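Side-chain contacts in cytoplasmic Protein STM1381 (Salmonella enterica subsp. enterica serovar Typhimurium, PDB 3SOZ), which is of unknown function but belongs to a family of putative glutamine amidotransferases in the class I glutaminase clan: residues 48-53 against 69-74; 61-66 against 96-101; 160-165 against 171-176; 227-230 against 234-237. All blocks are in the same frame, centred on the assembly; numbering follows the deposited sequence.

Interaction 1: residues 48-53 against 69-74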
loop_
_atom_site.group_PDB
_atom_site.type_symbol
_atom_site.label_atom_id
_atom_site.label_comp_id
_atom_site.label_asym_id
_atom_site.label_seq_id
_atom_site.Cartn_x
_atom_site.Cartn_y
_atom_site.Cartn_z
ATOM N N ASP A 48 3.872 -11.480 35.860
ATOM C CA ASP A 48 2.939 -10.422 36.170
ATOM C C ASP A 48 2.740 -9.568 34.900
ATOM O O ASP A 48 3.676 -8.936 34.387
ATOM C CB ASP A 48 3.490 -9.587 37.339
ATOM C CG ASP A 48 2.418 -8.730 38.019
ATOM O OD1 ASP A 48 1.358 -9.283 38.394
ATOM O OD2 ASP A 48 2.647 -7.503 38.189
ATOM N N VAL A 49 1.506 -9.587 34.396
ATOM C CA VAL A 49 1.171 -8.952 33.118
ATOM C C VAL A 49 0.103 -7.880 33.231
ATOM O O VAL A 49 -1.059 -8.171 33.528
ATOM C CB VAL A 49 0.721 -9.987 32.030
ATOM C CG1 VAL A 49 0.378 -9.279 30.721
ATOM C CG2 VAL A 49 1.805 -11.032 31.791
ATOM N N ASP A 50 0.532 -6.643 32.977
ATOM C CA ASP A 50 -0.382 -5.559 32.594
ATOM C C ASP A 50 -0.733 -5.713 31.085
ATOM O O ASP A 50 0.168 -5.721 30.223
ATOM C CB ASP A 50 0.276 -4.200 32.875
ATOM C CG ASP A 50 0.408 -3.887 34.378
ATOM O OD1 ASP A 50 -0.282 -4.548 35.206
ATOM O OD2 ASP A 50 1.190 -2.955 34.735
ATOM N N TYR A 51 -2.023 -5.898 30.788
ATOM C CA TYR A 51 -2.501 -5.959 29.409
ATOM C C TYR A 51 -2.879 -4.566 29.005
ATOM O O TYR A 51 -3.721 -3.944 29.625
ATOM C CB TYR A 51 -3.734 -6.871 29.255
ATOM C CG TYR A 51 -4.254 -7.020 27.814
ATOM C CD1 TYR A 51 -3.375 -7.008 26.738
ATOM C CD2 TYR A 51 -5.622 -7.204 27.541
ATOM C CE1 TYR A 51 -3.815 -7.148 25.431
ATOM C CE2 TYR A 51 -6.089 -7.346 26.205
ATOM C CZ TYR A 51 -5.158 -7.312 25.163
ATOM O OH TYR A 51 -5.521 -7.465 23.848
HETATM N N MSE A 52 -2.258 -4.055 27.962
HETATM C CA MSE A 52 -2.671 -2.747 27.485
HETATM C C MSE A 52 -3.259 -2.845 26.069
HETATM O O MSE A 52 -2.516 -2.922 25.087
HETATM C CB MSE A 52 -1.528 -1.750 27.580
HETATM C CG MSE A 52 -1.868 -0.469 26.955
HETATM SE SE MSE A 52 -0.616 0.973 27.247
HETATM C CE MSE A 52 0.772 0.435 26.071
ATOM N N PRO A 53 -4.605 -2.846 25.968
ATOM C CA PRO A 53 -5.220 -2.832 24.644
ATOM C C PRO A 53 -4.792 -1.595 23.859
ATOM O O PRO A 53 -4.439 -0.570 24.461
ATOM C CB PRO A 53 -6.732 -2.823 24.930
ATOM C CG PRO A 53 -6.896 -2.488 26.337
ATOM C CD PRO A 53 -5.602 -2.757 27.051
ATOM N N ALA A 69 9.518 2.385 33.232
ATOM C CA ALA A 69 10.686 1.867 33.957
ATOM C C ALA A 69 10.360 0.729 34.936
ATOM O O ALA A 69 11.195 -0.149 35.193
ATOM C CB ALA A 69 11.386 3.009 34.681
ATOM N N CYS A 70 9.149 0.736 35.473
ATOM C CA CYS A 70 8.768 -0.308 36.385
ATOM C C CYS A 70 8.425 -1.591 35.652
ATOM O O CYS A 70 7.899 -2.512 36.279
ATOM C CB CYS A 70 7.568 0.124 37.226
ATOM S SG CYS A 70 6.078 0.348 36.222
ATOM N N TYR A 71 8.684 -1.657 34.336
ATOM C CA TYR A 71 8.417 -2.891 33.538
ATOM C C TYR A 71 9.696 -3.579 33.131
ATOM O O TYR A 71 10.593 -2.932 32.602
ATOM C CB TYR A 71 7.562 -2.623 32.275
ATOM C CG TYR A 71 6.133 -2.306 32.582
ATOM C CD1 TYR A 71 5.307 -3.249 33.198
ATOM C CD2 TYR A 71 5.597 -1.064 32.283
ATOM C CE1 TYR A 71 3.980 -2.957 33.510
ATOM C CE2 TYR A 71 4.272 -0.757 32.606
ATOM C CZ TYR A 71 3.486 -1.711 33.206
ATOM O OH TYR A 71 2.195 -1.420 33.504
ATOM N N ASP A 72 9.764 -4.892 33.325
ATOM C CA ASP A 72 10.930 -5.654 32.865
ATOM C C ASP A 72 11.054 -5.755 31.349
ATOM O O ASP A 72 12.163 -5.692 30.811
ATOM C CB ASP A 72 10.943 -7.032 33.518
ATOM C CG ASP A 72 11.076 -6.932 35.027
ATOM O OD1 ASP A 72 12.082 -6.299 35.461
ATOM O OD2 ASP A 72 10.173 -7.432 35.764
ATOM N N ALA A 73 9.899 -5.902 30.680
ATOM C CA ALA A 73 9.804 -5.931 29.217
ATOM C C ALA A 73 8.484 -5.410 28.660
ATOM O O ALA A 73 7.420 -5.372 29.334
ATOM C CB ALA A 73 10.045 -7.305 28.701
ATOM N N ILE A 74 8.563 -4.999 27.407
ATOM C CA ILE A 74 7.382 -4.551 26.733
ATOM C C ILE A 74 7.128 -5.528 25.604
ATOM O O ILE A 74 8.054 -5.899 24.843
ATOM C CB ILE A 74 7.519 -3.081 26.215
ATOM C CG1 ILE A 74 7.860 -2.151 27.395
ATOM C CG2 ILE A 74 6.230 -2.653 25.507
ATOM C CD1 ILE A 74 8.173 -0.680 27.054
#
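In both D50 and Y71 CG lies anti to the carbonyl carbon, beside the backbone N, at chi1 -70° in D50 and -71° in Y71, and from there the carboxylate of the one and the phenol end of the other reach each other. They converge across a distance the backbones do not close, since the CA atoms of D50 and Y71 are still 9.2 Å apart. The setting is a crossover between parallel strands of an alpha/beta fold. Strand 48-53 and strand 73-77 lie on either side of strand 5-10 and each pairs with it, while the chain between them runs through helices 56-59 and 65-69.

The carboxylate of D50 reaches the edge of the Y71 ring near its plane, at the phenol end, and the two flat groups stand almost perpendicular, 86° apart. D50 CB is 3.4 Å from Y71 OH, and D50 CG is 3.8 Å from Y71 CE1. The model sets D50 OD2 so close to Y71 OH that the exact separation is doubtful, and no bond type can be read from it. What the geometry does support is the meeting of two polar groups in a small surface contact.

The backbones that carry the two side chains are held independently. That of D50 bonds to I6 and F8 of strand 5-10, and the carbonyl O of Y71 accepts a hydrogen bond from Y107 OH of helix 100-109. Over one face of the Y71 ring, displaced toward its rim, C70 SG sits 4.1 Å above the ring plane.

Interaction 2: residues 61-66 against 96-101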
loop_
_atom_site.group_PDB
_atom_site.type_symbol
_atom_site.label_atom_id
_atom_site.label_comp_id
_atom_site.label_asym_id
_atom_site.label_seq_id
_atom_site.Cartn_x
_atom_site.Cartn_y
_atom_site.Cartn_z
ATOM N N PHE A 61 -1.723 6.709 26.748
ATOM C CA PHE A 61 -0.366 6.136 26.652
ATOM C C PHE A 61 0.692 6.896 27.460
ATOM O O PHE A 61 0.854 8.090 27.247
ATOM C CB PHE A 61 0.130 5.958 25.214
ATOM C CG PHE A 61 1.407 5.168 25.139
ATOM C CD1 PHE A 61 1.399 3.788 25.311
ATOM C CD2 PHE A 61 2.614 5.793 24.955
ATOM C CE1 PHE A 61 2.579 3.053 25.287
ATOM C CE2 PHE A 61 3.824 5.050 24.909
ATOM C CZ PHE A 61 3.797 3.686 25.084
ATOM N N PRO A 62 1.425 6.194 28.363
ATOM C CA PRO A 62 2.513 6.747 29.181
ATOM C C PRO A 62 3.341 7.769 28.423
ATOM O O PRO A 62 3.758 7.508 27.304
ATOM C CB PRO A 62 3.371 5.520 29.515
ATOM C CG PRO A 62 2.505 4.293 29.179
ATOM C CD PRO A 62 1.141 4.802 28.761
ATOM N N GLN A 63 3.559 8.932 29.025
ATOM C CA GLN A 63 4.288 9.978 28.340
ATOM C C GLN A 63 5.627 10.324 29.008
ATOM O O GLN A 63 6.353 11.205 28.544
ATOM C CB GLN A 63 3.409 11.221 28.185
ATOM C CG GLN A 63 2.146 11.045 27.319
ATOM C CD GLN A 63 1.239 12.279 27.354
ATOM O OE1 GLN A 63 1.216 13.024 28.339
ATOM N NE2 GLN A 63 0.483 12.492 26.279
ATOM N N THR A 64 5.974 9.617 30.078
ATOM C CA THR A 64 7.281 9.849 30.720
ATOM C C THR A 64 8.084 8.561 30.879
ATOM O O THR A 64 7.509 7.471 30.974
ATOM C CB THR A 64 7.183 10.649 32.078
ATOM O OG1 THR A 64 6.440 9.909 33.063
ATOM C CG2 THR A 64 6.545 12.045 31.868
ATOM N N ALA A 65 9.410 8.708 30.897
ATOM C CA ALA A 65 10.329 7.576 31.047
ATOM C C ALA A 65 10.110 6.806 32.356
ATOM O O ALA A 65 10.154 5.567 32.389
ATOM C CB ALA A 65 11.788 8.050 30.931
ATOM N N GLU A 66 9.861 7.544 33.429
ATOM C CA GLU A 66 9.626 6.940 34.735
ATOM C C GLU A 66 8.491 5.885 34.670
ATOM O O GLU A 66 8.576 4.847 35.329
ATOM C CB GLU A 66 9.381 8.053 35.793
ATOM C CG GLU A 66 9.028 7.590 37.247
ATOM C CD GLU A 66 8.619 8.767 38.196
ATOM O OE1 GLU A 66 7.517 8.707 38.812
ATOM O OE2 GLU A 66 9.392 9.755 38.331
ATOM N N ILE A 96 -0.131 18.202 21.325
ATOM C CA ILE A 96 1.233 17.825 21.036
ATOM C C ILE A 96 1.666 16.891 22.141
ATOM O O ILE A 96 1.723 17.285 23.302
ATOM C CB ILE A 96 2.124 19.056 21.018
ATOM C CG1 ILE A 96 1.969 19.763 19.663
ATOM C CG2 ILE A 96 3.592 18.700 21.381
ATOM C CD1 ILE A 96 2.817 21.031 19.489
ATOM N N ILE A 97 1.921 15.638 21.804
ATOM C CA ILE A 97 2.273 14.658 22.821
ATOM C C ILE A 97 3.609 14.080 22.379
ATOM O O ILE A 97 3.984 14.265 21.226
ATOM C CB ILE A 97 1.187 13.524 22.997
ATOM C CG1 ILE A 97 1.439 12.367 22.033
ATOM C CG2 ILE A 97 -0.254 14.033 22.851
ATOM C CD1 ILE A 97 1.428 11.019 22.730
ATOM N N PRO A 98 4.348 13.398 23.280
ATOM C CA PRO A 98 5.654 12.853 22.828
ATOM C C PRO A 98 5.555 11.544 22.016
ATOM O O PRO A 98 4.640 10.710 22.259
ATOM C CB PRO A 98 6.420 12.620 24.146
ATOM C CG PRO A 98 5.654 13.446 25.195
ATOM C CD PRO A 98 4.212 13.327 24.747
ATOM N N ASP A 99 6.482 11.378 21.058
ATOM C CA ASP A 99 6.600 10.157 20.245
ATOM C C ASP A 99 6.693 8.915 21.119
ATOM O O ASP A 99 7.737 8.653 21.687
ATOM C CB ASP A 99 7.828 10.277 19.331
ATOM C CG ASP A 99 8.103 9.006 18.511
ATOM O OD1 ASP A 99 7.606 7.910 18.881
ATOM O OD2 ASP A 99 8.831 9.106 17.488
ATOM N N ALA A 100 5.597 8.166 21.227
ATOM C CA ALA A 100 5.485 6.900 22.022
ATOM C C ALA A 100 6.529 5.837 21.709
ATOM O O ALA A 100 6.801 4.952 22.529
ATOM C CB ALA A 100 4.112 6.293 21.846
ATOM N N LEU A 101 7.089 5.914 20.506
ATOM C CA LEU A 101 8.047 4.940 20.019
ATOM C C LEU A 101 9.454 5.380 20.418
ATOM O O LEU A 101 10.350 4.533 20.583
ATOM C CB LEU A 101 7.915 4.792 18.497
ATOM C CG LEU A 101 7.145 3.644 17.805
ATOM C CD1 LEU A 101 6.154 2.848 18.675
ATOM C CD2 LEU A 101 6.467 4.117 16.524
#
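F61 and A100 form the apolar half of this contact. The methyl of A100 approaches the F61 ring obliquely, with A100 CB 3.3 Å from F61 CE2 and 3.5 Å from F61 CD2. F61 CG is anti to the backbone N (chi1 -170°), which carries the ring toward A100, while P62 CG lies over the centre of one ring face.

The second kind of contact is the side chain of Q63 lying against apolar groups. Extended beyond CG, it crosses P98 and I97 at about a right angle. Its CG is 4.0 Å from P98 CD, and its amide NE2 comes to 3.5 Å from I97 CB, a van der Waals approach with no hydrogen bond.

A third element is polar and lies within 96-101. D99 occupies the N-cap position of helix 100-109, where D99 OD1 accepts from L101 N at 2.6 Å with an N-H...O angle of 140°, and also from Q102 N.

The contact thus joins the loop leading into helix 65-69 to the start of helix 100-109. F84 of helix 81-85 packs on A100 and L101, Q87 touches F61, I97 and A100, and P155 of the second subunit packs on I97.

Interaction 3: residues 160-165 against 171-176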
loop_
_atom_site.group_PDB
_atom_site.type_symbol
_atom_site.label_atom_id
_atom_site.label_comp_id
_atom_site.label_asym_id
_atom_site.label_seq_id
_atom_site.Cartn_x
_atom_site.Cartn_y
_atom_site.Cartn_z
ATOM N N ALA A 160 9.339 -24.936 11.268
ATOM C CA ALA A 160 10.544 -24.183 11.527
ATOM C C ALA A 160 11.597 -25.144 12.018
ATOM O O ALA A 160 11.282 -26.134 12.714
ATOM C CB ALA A 160 10.282 -23.157 12.575
ATOM N N VAL A 161 12.843 -24.871 11.658
ATOM C CA VAL A 161 13.964 -25.578 12.270
ATOM C C VAL A 161 14.869 -24.644 13.078
ATOM O O VAL A 161 15.274 -23.588 12.590
ATOM C CB VAL A 161 14.802 -26.397 11.235
ATOM C CG1 VAL A 161 13.952 -27.509 10.590
ATOM C CG2 VAL A 161 15.452 -25.468 10.165
ATOM N N ASN A 162 15.148 -25.047 14.321
ATOM C CA ASN A 162 16.245 -24.519 15.150
ATOM C C ASN A 162 17.605 -24.385 14.446
ATOM O O ASN A 162 17.896 -25.001 13.438
ATOM C CB ASN A 162 16.423 -25.389 16.381
ATOM C CG ASN A 162 15.301 -25.245 17.367
ATOM O OD1 ASN A 162 14.578 -24.263 17.352
ATOM N ND2 ASN A 162 15.146 -26.234 18.243
ATOM N N THR A 163 18.438 -23.547 15.004
ATOM C CA THR A 163 19.648 -23.152 14.352
ATOM C C THR A 163 20.756 -23.837 15.152
ATOM O O THR A 163 20.478 -24.407 16.206
ATOM C CB THR A 163 19.682 -21.593 14.348
ATOM O OG1 THR A 163 20.042 -21.116 13.057
ATOM C CG2 THR A 163 20.595 -21.001 15.391
ATOM N N ALA A 164 21.992 -23.818 14.660
ATOM C CA ALA A 164 23.126 -24.409 15.410
ATOM C C ALA A 164 23.353 -23.726 16.790
ATOM O O ALA A 164 23.628 -24.420 17.778
ATOM C CB ALA A 164 24.425 -24.409 14.556
ATOM N N VAL A 165 23.226 -22.391 16.862
ATOM C CA VAL A 165 23.342 -21.657 18.132
ATOM C C VAL A 165 22.593 -22.338 19.295
ATOM O O VAL A 165 21.401 -22.586 19.229
ATOM C CB VAL A 165 22.903 -20.188 17.996
ATOM C CG1 VAL A 165 23.064 -19.453 19.316
ATOM C CG2 VAL A 165 23.702 -19.492 16.909
ATOM N N GLN A 171 16.479 -25.233 23.701
ATOM C CA GLN A 171 16.926 -26.592 24.097
ATOM C C GLN A 171 15.776 -27.603 24.056
ATOM O O GLN A 171 15.824 -28.549 23.258
ATOM C CB GLN A 171 17.686 -26.638 25.454
ATOM C CG GLN A 171 19.159 -26.076 25.476
ATOM C CD GLN A 171 19.993 -26.190 24.143
ATOM O OE1 GLN A 171 21.239 -26.073 24.161
ATOM N NE2 GLN A 171 19.307 -26.376 23.000
ATOM N N PRO A 172 14.716 -27.352 24.855
ATOM C CA PRO A 172 13.672 -28.340 25.168
ATOM C C PRO A 172 12.929 -29.007 23.984
ATOM O O PRO A 172 12.121 -29.927 24.217
ATOM C CB PRO A 172 12.688 -27.536 26.043
ATOM C CG PRO A 172 13.491 -26.347 26.530
ATOM C CD PRO A 172 14.374 -26.023 25.399
ATOM N N PHE A 173 13.193 -28.557 22.748
ATOM C CA PHE A 173 12.546 -29.112 21.542
ATOM C C PHE A 173 13.481 -29.021 20.349
ATOM O O PHE A 173 14.448 -28.228 20.357
ATOM C CB PHE A 173 11.247 -28.352 21.218
ATOM C CG PHE A 173 11.459 -26.877 20.947
ATOM C CD1 PHE A 173 11.959 -26.439 19.712
ATOM C CD2 PHE A 173 11.179 -25.932 21.929
ATOM C CE1 PHE A 173 12.188 -25.103 19.463
ATOM C CE2 PHE A 173 11.405 -24.593 21.681
ATOM C CZ PHE A 173 11.906 -24.180 20.445
ATOM N N SER A 174 13.187 -29.807 19.312
ATOM C CA SER A 174 13.960 -29.720 18.055
ATOM C C SER A 174 13.083 -29.555 16.820
ATOM O O SER A 174 13.494 -28.914 15.837
ATOM C CB SER A 174 14.903 -30.927 17.873
ATOM O OG SER A 174 14.179 -32.123 17.622
ATOM N N GLU A 175 11.895 -30.160 16.890
ATOM C CA GLU A 175 10.886 -30.087 15.835
ATOM C C GLU A 175 9.739 -29.117 16.204
ATOM O O GLU A 175 9.161 -29.164 17.315
ATOM C CB GLU A 175 10.382 -31.504 15.507
ATOM C CG GLU A 175 8.898 -31.620 15.047
ATOM C CD GLU A 175 8.646 -32.765 14.045
ATOM O OE1 GLU A 175 9.529 -33.017 13.169
ATOM O OE2 GLU A 175 7.548 -33.383 14.130
ATOM N N TRP A 176 9.444 -28.220 15.267
ATOM C CA TRP A 176 8.412 -27.187 15.441
ATOM C C TRP A 176 7.050 -27.607 14.882
ATOM O O TRP A 176 6.978 -28.362 13.899
ATOM C CB TRP A 176 8.846 -25.931 14.712
ATOM C CG TRP A 176 9.836 -25.073 15.449
ATOM C CD1 TRP A 176 11.203 -25.197 15.451
ATOM C CD2 TRP A 176 9.541 -23.914 16.241
ATOM N NE1 TRP A 176 11.772 -24.196 16.203
ATOM C CE2 TRP A 176 10.776 -23.396 16.704
ATOM C CE3 TRP A 176 8.348 -23.251 16.600
ATOM C CZ2 TRP A 176 10.851 -22.244 17.517
ATOM C CZ3 TRP A 176 8.428 -22.117 17.428
ATOM C CH2 TRP A 176 9.668 -21.626 17.867
#
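N162 and W176 supply the directional bond of this contact. W176 NE1 donates to N162 OD1 over 3.0 Å, with an N-H...O angle of 157°. The indole N-H arrives from above the carbonyl plane of the amide, 53° out of it, and so is not aimed at a lone pair. The amide and indole planes are steeply inclined to each other, and the side chains cross at about a right angle.

The apolar contacts press on W176 from both faces. A160 CB makes a CH-pi contact over its five-membered ring, 3.6 Å from the centroid. Across the indole, on the opposite face, is the ring of F173, offset toward the rim. F173 CG is wedged between the backbone N and the carbonyl carbon (chi1 60°), and its CE1 also lies 3.3 Å from N162 OD1, so the amide oxygen sits beside both aromatic rings.

The aromatic cluster continues to W232, whose ring meets those of F173 and W176, and to F238, edge-to-face with W176.

Strand 157-162 runs antiparallel to strand 175-187, the next strand in the chain, so the contact lies at the turn end of a beta hairpin with a long connecting loop.

Interaction 4: residues 227-230 against 234-237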
loop_
_atom_site.group_PDB
_atom_site.type_symbol
_atom_site.label_atom_id
_atom_site.label_comp_id
_atom_site.label_asym_id
_atom_site.label_seq_id
_atom_site.Cartn_x
_atom_site.Cartn_y
_atom_site.Cartn_z
ATOM N N PRO A 227 -3.585 -24.139 15.101
ATOM C CA PRO A 227 -4.034 -24.809 16.312
ATOM C C PRO A 227 -2.972 -25.823 16.785
ATOM O O PRO A 227 -2.864 -26.059 17.972
ATOM C CB PRO A 227 -5.342 -25.494 15.873
ATOM C CG PRO A 227 -5.708 -24.832 14.599
ATOM C CD PRO A 227 -4.424 -24.499 13.951
ATOM N N GLN A 228 -2.170 -26.368 15.865
ATOM C CA GLN A 228 -1.015 -27.187 16.230
ATOM C C GLN A 228 0.010 -26.408 17.055
ATOM O O GLN A 228 0.799 -27.000 17.766
ATOM C CB GLN A 228 -0.285 -27.720 14.981
ATOM C CG GLN A 228 -0.983 -28.798 14.211
ATOM C CD GLN A 228 -2.264 -28.301 13.534
ATOM O OE1 GLN A 228 -2.265 -27.296 12.794
ATOM N NE2 GLN A 228 -3.363 -29.002 13.794
ATOM N N PHE A 229 0.058 -25.097 16.887
ATOM C CA PHE A 229 1.059 -24.268 17.543
ATOM C C PHE A 229 0.588 -23.991 18.962
ATOM O O PHE A 229 1.355 -24.144 19.888
ATOM C CB PHE A 229 1.323 -22.981 16.743
ATOM C CG PHE A 229 2.353 -22.051 17.363
ATOM C CD1 PHE A 229 3.588 -22.521 17.805
ATOM C CD2 PHE A 229 2.089 -20.679 17.491
ATOM C CE1 PHE A 229 4.550 -21.636 18.378
ATOM C CE2 PHE A 229 3.049 -19.774 18.053
ATOM C CZ PHE A 229 4.277 -20.257 18.494
ATOM N N LEU A 230 -0.684 -23.638 19.120
ATOM C CA LEU A 230 -1.271 -23.337 20.433
ATOM C C LEU A 230 -1.456 -24.573 21.315
ATOM O O LEU A 230 -1.573 -24.464 22.543
ATOM C CB LEU A 230 -2.655 -22.625 20.312
ATOM C CG LEU A 230 -2.885 -21.330 19.509
ATOM C CD1 LEU A 230 -4.369 -20.924 19.563
ATOM C CD2 LEU A 230 -2.004 -20.171 19.971
ATOM N N HIS A 234 5.325 -27.475 24.154
ATOM C CA HIS A 234 6.338 -26.470 24.444
ATOM C C HIS A 234 5.867 -25.015 24.320
ATOM O O HIS A 234 6.651 -24.087 24.524
ATOM C CB HIS A 234 7.570 -26.739 23.579
ATOM C CG HIS A 234 8.178 -28.097 23.802
ATOM N ND1 HIS A 234 8.788 -28.455 24.989
ATOM C CD2 HIS A 234 8.254 -29.185 22.995
ATOM C CE1 HIS A 234 9.214 -29.704 24.898
ATOM N NE2 HIS A 234 8.906 -30.168 23.697
ATOM N N TYR A 235 4.580 -24.823 24.036
ATOM C CA TYR A 235 4.048 -23.500 23.743
ATOM C C TYR A 235 4.271 -22.512 24.886
ATOM O O TYR A 235 4.989 -21.534 24.701
ATOM C CB TYR A 235 2.562 -23.581 23.305
ATOM C CG TYR A 235 1.923 -22.239 22.923
ATOM C CD1 TYR A 235 2.218 -21.617 21.709
ATOM C CD2 TYR A 235 1.021 -21.602 23.785
ATOM C CE1 TYR A 235 1.640 -20.394 21.364
ATOM C CE2 TYR A 235 0.446 -20.368 23.455
ATOM C CZ TYR A 235 0.751 -19.773 22.246
ATOM O OH TYR A 235 0.176 -18.566 21.926
ATOM N N ALA A 236 3.687 -22.778 26.057
ATOM C CA ALA A 236 3.785 -21.865 27.219
ATOM C C ALA A 236 5.242 -21.567 27.657
ATOM O O ALA A 236 5.690 -20.418 27.690
ATOM C CB ALA A 236 2.964 -22.397 28.382
ATOM N N THR A 237 5.985 -22.622 27.943
ATOM C CA THR A 237 7.380 -22.502 28.300
ATOM C C THR A 237 8.149 -21.718 27.236
ATOM O O THR A 237 9.087 -20.971 27.545
ATOM C CB THR A 237 8.004 -23.915 28.487
ATOM O OG1 THR A 237 7.331 -24.576 29.568
ATOM C CG2 THR A 237 9.500 -23.829 28.788
#
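Y235 directs its ring edge at the face of F229 in a T-shaped (edge-to-face) pair, the closely fitted part of the join between the short helix 227-230 and the long C-terminal helix 235-246. Only a few residues separate the two helices in the chain. The ring planes stand at 89° and their centroids are 5.1 Å apart; the leading edge is marked by Y235 CE1, 3.7 Å from F229 CE2.

The same Y235 ring receives L230 over one face. L230 CA lies 4.1 Å from the ring centroid and only 10° off the normal, a CH-pi contact made by the backbone rather than by a side-chain tip. Y235 CG is anti to its own N (chi1 -178°), which projects the ring away from its helix into the angle formed by F229 and L230. F229 bonds weakly through its N to S226 OG, and W176, P177 and L179 of strand 175-187 also pack on its buried side chain.

The looser side of the contact is that of L230, which is partly exposed: its CB leads away from Y235, and only a branch of the side chain returns alongside the phenol. Earlier in the same short helix, P227 and Q228 pack on M94 and I96 of the third subunit, so this end of the join also borders a subunit interface. The Y235 hydroxyl is held by C220 O, to which it is hydrogen-bonded, while L230 CD2 rests 3.6 Å from Y235 CZ.

Overall arrangement
Following the chain from the N terminus, interactions 1 and 2 come first and cross: their segments alternate as 48-53, 61-66, 69-74 and 96-101. Interaction 1 closes the helical crossover 54-68, interaction 2 the long excursion 67-95 that contains strand 73-77. They touch where M52 CE meets F61 CE1 at 3.3 Å; F61, which also meets A100, thus links strand 48-53 to the start of helix 100-109. Interaction 3 then closes the hairpin loop 163-174, and interaction 4 the short connection between helices 227-230 and 235-246. These two are in series and also touch, W176 CZ3 lying 4.0 Å from F229 CE1. Interactions 2 and 3 lie on opposite sides of the chain's centre.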